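Local coordinates for tRNA (guanine(26)-N(2))-dimethyltransferase (Pyrococcus horikoshii, PDB 2DUL), which probably transfers two methyl groups from S-adenosyl-L-methionine to the N2 atom of guanine 26 in a number of tRNAs, at residues E194-R198 / D317-F321. Numbering follows the deposited sequence.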
ATOM      1  N   GLU A 194      -3.329   6.653  -9.387  1.00 19.49           N
ATOM      2  CA  GLU A 194      -4.109   6.983  -8.204  1.00 19.12           C
ATOM      3  C   GLU A 194      -5.431   6.225  -8.156  1.00 18.14           C
ATOM      4  O   GLU A 194      -5.829   5.748  -7.094  1.00 18.95           O
ATOM      5  CB  GLU A 194      -4.388   8.486  -8.098  1.00 18.05           C
ATOM      6  CG  GLU A 194      -5.061   8.822  -6.759  1.00 19.40           C
ATOM      7  CD  GLU A 194      -5.278  10.299  -6.523  1.00 19.41           C
ATOM      8  OE1 GLU A 194      -4.529  11.119  -7.091  1.00 17.76           O
ATOM      9  OE2 GLU A 194      -6.188  10.642  -5.734  1.00 22.06           O
ATOM     10  N   VAL A 195      -6.119   6.123  -9.291  1.00 17.04           N
ATOM     11  CA  VAL A 195      -7.396   5.405  -9.322  1.00 17.50           C
ATOM     12  C   VAL A 195      -7.176   3.953  -8.896  1.00 17.52           C
ATOM     13  O   VAL A 195      -7.951   3.397  -8.107  1.00 15.84           O
ATOM     14  CB  VAL A 195      -8.041   5.461 -10.728  1.00 15.61           C
ATOM     15  CG1 VAL A 195      -9.277   4.563 -10.785  1.00 15.31           C
ATOM     16  CG2 VAL A 195      -8.433   6.897 -11.051  1.00 17.62           C
ATOM     17  N   GLY A 196      -6.105   3.347  -9.405  1.00 17.38           N
ATOM     18  CA  GLY A 196      -5.791   1.977  -9.039  1.00 17.20           C
ATOM     19  C   GLY A 196      -5.555   1.867  -7.542  1.00 17.68           C
ATOM     20  O   GLY A 196      -5.970   0.892  -6.901  1.00 16.25           O
ATOM     21  N   THR A 197      -4.890   2.874  -6.981  1.00 16.20           N
ATOM     22  CA  THR A 197      -4.600   2.893  -5.554  1.00 15.40           C
ATOM     23  C   THR A 197      -5.908   3.033  -4.767  1.00 16.88           C
ATOM     24  O   THR A 197      -6.095   2.377  -3.743  1.00 15.87           O
ATOM     25  CB  THR A 197      -3.641   4.060  -5.190  1.00 16.89           C
ATOM     26  OG1 THR A 197      -2.374   3.853  -5.826  1.00 16.96           O
ATOM     27  CG2 THR A 197      -3.423   4.134  -3.694  1.00 17.20           C
ATOM     28  N   ARG A 198      -6.814   3.878  -5.255  1.00 14.28           N
ATOM     29  CA  ARG A 198      -8.097   4.072  -4.583  1.00 14.45           C
ATOM     30  C   ARG A 198      -9.002   2.858  -4.760  1.00 15.22           C
ATOM     31  O   ARG A 198      -9.851   2.592  -3.911  1.00 15.15           O
ATOM     32  CB  ARG A 198      -8.785   5.342  -5.095  1.00 14.18           C
ATOM     33  CG  ARG A 198      -8.127   6.603  -4.565  1.00 14.76           C
ATOM     34  CD  ARG A 198      -8.745   7.875  -5.115  1.00 13.44           C
ATOM     35  NE  ARG A 198      -8.017   9.035  -4.603  1.00 15.27           N
ATOM     36  CZ  ARG A 198      -8.178   9.548  -3.388  1.00 15.87           C
ATOM     37  NH1 ARG A 198      -7.454  10.596  -3.016  1.00 12.77           N
ATOM     38  NH2 ARG A 198      -9.078   9.034  -2.551  1.00 14.23           N
ATOM     39  N   ASP A 317      -3.442  15.973   0.212  1.00 23.86           N
ATOM     40  CA  ASP A 317      -4.276  14.776   0.202  1.00 23.82           C
ATOM     41  C   ASP A 317      -5.676  15.183  -0.229  1.00 23.46           C
ATOM     42  O   ASP A 317      -6.484  15.657   0.575  1.00 22.46           O
ATOM     43  CB  ASP A 317      -4.312  14.125   1.587  1.00 23.66           C
ATOM     44  CG  ASP A 317      -4.860  12.699   1.555  1.00 25.43           C
ATOM     45  OD1 ASP A 317      -5.257  12.223   0.468  1.00 25.29           O
ATOM     46  OD2 ASP A 317      -4.895  12.053   2.620  1.00 24.47           O
ATOM     47  N   ILE A 318      -5.946  15.002  -1.513  1.00 21.17           N
ATOM     48  CA  ILE A 318      -7.232  15.353  -2.095  1.00 21.43           C
ATOM     49  C   ILE A 318      -7.457  14.378  -3.247  1.00 21.38           C
ATOM     50  O   ILE A 318      -6.493  13.878  -3.835  1.00 21.22           O
ATOM     51  CB  ILE A 318      -7.195  16.810  -2.600  1.00 22.74           C
ATOM     52  CG1 ILE A 318      -8.564  17.229  -3.138  1.00 23.13           C
ATOM     53  CG2 ILE A 318      -6.121  16.950  -3.668  1.00 23.86           C
ATOM     54  CD1 ILE A 318      -8.677  18.722  -3.401  1.00 26.65           C
ATOM     55  N   PRO A 319      -8.724  14.079  -3.577  1.00 20.00           N
ATOM     56  CA  PRO A 319      -8.964  13.138  -4.675  1.00 19.23           C
ATOM     57  C   PRO A 319      -8.492  13.595  -6.056  1.00 19.83           C
ATOM     58  O   PRO A 319      -8.887  14.651  -6.553  1.00 19.47           O
ATOM     59  CB  PRO A 319     -10.475  12.923  -4.626  1.00 20.00           C
ATOM     60  CG  PRO A 319     -10.804  13.123  -3.172  1.00 20.32           C
ATOM     61  CD  PRO A 319      -9.966  14.339  -2.826  1.00 19.88           C
ATOM     62  N   LEU A 320      -7.638  12.777  -6.660  1.00 19.13           N
ATOM     63  CA  LEU A 320      -7.110  13.009  -7.997  1.00 18.62           C
ATOM     64  C   LEU A 320      -6.224  14.244  -8.196  1.00 20.39           C
ATOM     65  O   LEU A 320      -5.802  14.900  -7.239  1.00 19.21           O
ATOM     66  CB  LEU A 320      -8.274  13.005  -9.001  1.00 17.92           C
ATOM     67  CG  LEU A 320      -9.190  11.777  -8.842  1.00 19.40           C
ATOM     68  CD1 LEU A 320     -10.283  11.782  -9.907  1.00 18.26           C
ATOM     69  CD2 LEU A 320      -8.352  10.497  -8.935  1.00 19.27           C
ATOM     70  N   PHE A 321      -5.927  14.542  -9.456  1.00 19.35           N
ATOM     71  CA  PHE A 321      -5.061  15.666  -9.788  1.00 20.99           C
ATOM     72  C   PHE A 321      -5.162  15.992 -11.267  1.00 20.09           C
ATOM     73  O   PHE A 321      -5.868  15.313 -12.012  1.00 19.15           O
ATOM     74  CB  PHE A 321      -3.612  15.313  -9.431  1.00 20.23           C
ATOM     75  CG  PHE A 321      -3.088  14.088 -10.139  1.00 22.16           C
ATOM     76  CD1 PHE A 321      -2.430  14.198 -11.362  1.00 21.24           C
ATOM     77  CD2 PHE A 321      -3.254  12.820  -9.579  1.00 21.04           C
ATOM     78  CE1 PHE A 321      -1.941  13.060 -12.018  1.00 21.57           C
ATOM     79  CE2 PHE A 321      -2.772  11.678 -10.224  1.00 22.94           C
ATOM     80  CZ  PHE A 321      -2.113  11.798 -11.447  1.00 22.27           C
TER
HETATM   81  O   HOH W   1      -7.951  12.182  -0.581  1.00 21.88           O
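E194 and L320 bring their backbones within 6.7 Å, CA to CA, where a turn of helix 192-209 faces the loop joining helix 302-314 to strand 322-323. The contact illustrates how an i to i+4 glutamate-arginine salt bridge on a helix can also bind a distant loop, here the one leading into the C-terminal part of this Trm1 chain, away from the predicted S-adenosyl-L-methionine site. With CG anti to the backbone N (chi1 -173°) and the chain extended beyond it, E194 sends its carboxylate out to the loop. There E194 OE2 accepts a hydrogen bond from L320 N at 2.7 Å, the donor lying above the carboxylate plane. R198 grips the same oxygen side-on: its NE, 2.7 Å from E194 OE2, meets the anti lone pair, while NH1 comes nearly along the C-O axis. Three donors thus converge on one buried oxygen and probably stabilise its negative charge; E194 OE1 forms a salt bridge with K363, whose NZ also bonds to I318 O and L320 O. Were E194 shortened to an alanine, L320 N and the R198 guanidinium would probably lose their shared acceptor, and K363 its carboxylate partner. P319 lies over one guanidinium face, its CA 3.4 Å from R198 NH1, and V195 CG2 packs against L320 CD2. At the F321 ring, E194 OE1 approaches the edge in plane, 3.3 Å from CD2. D317, bound through OD2 to L281 N, meets R198 indirectly: one water accepts from R198 NH1 and donates to D317 OD1, both at 2.9 Å.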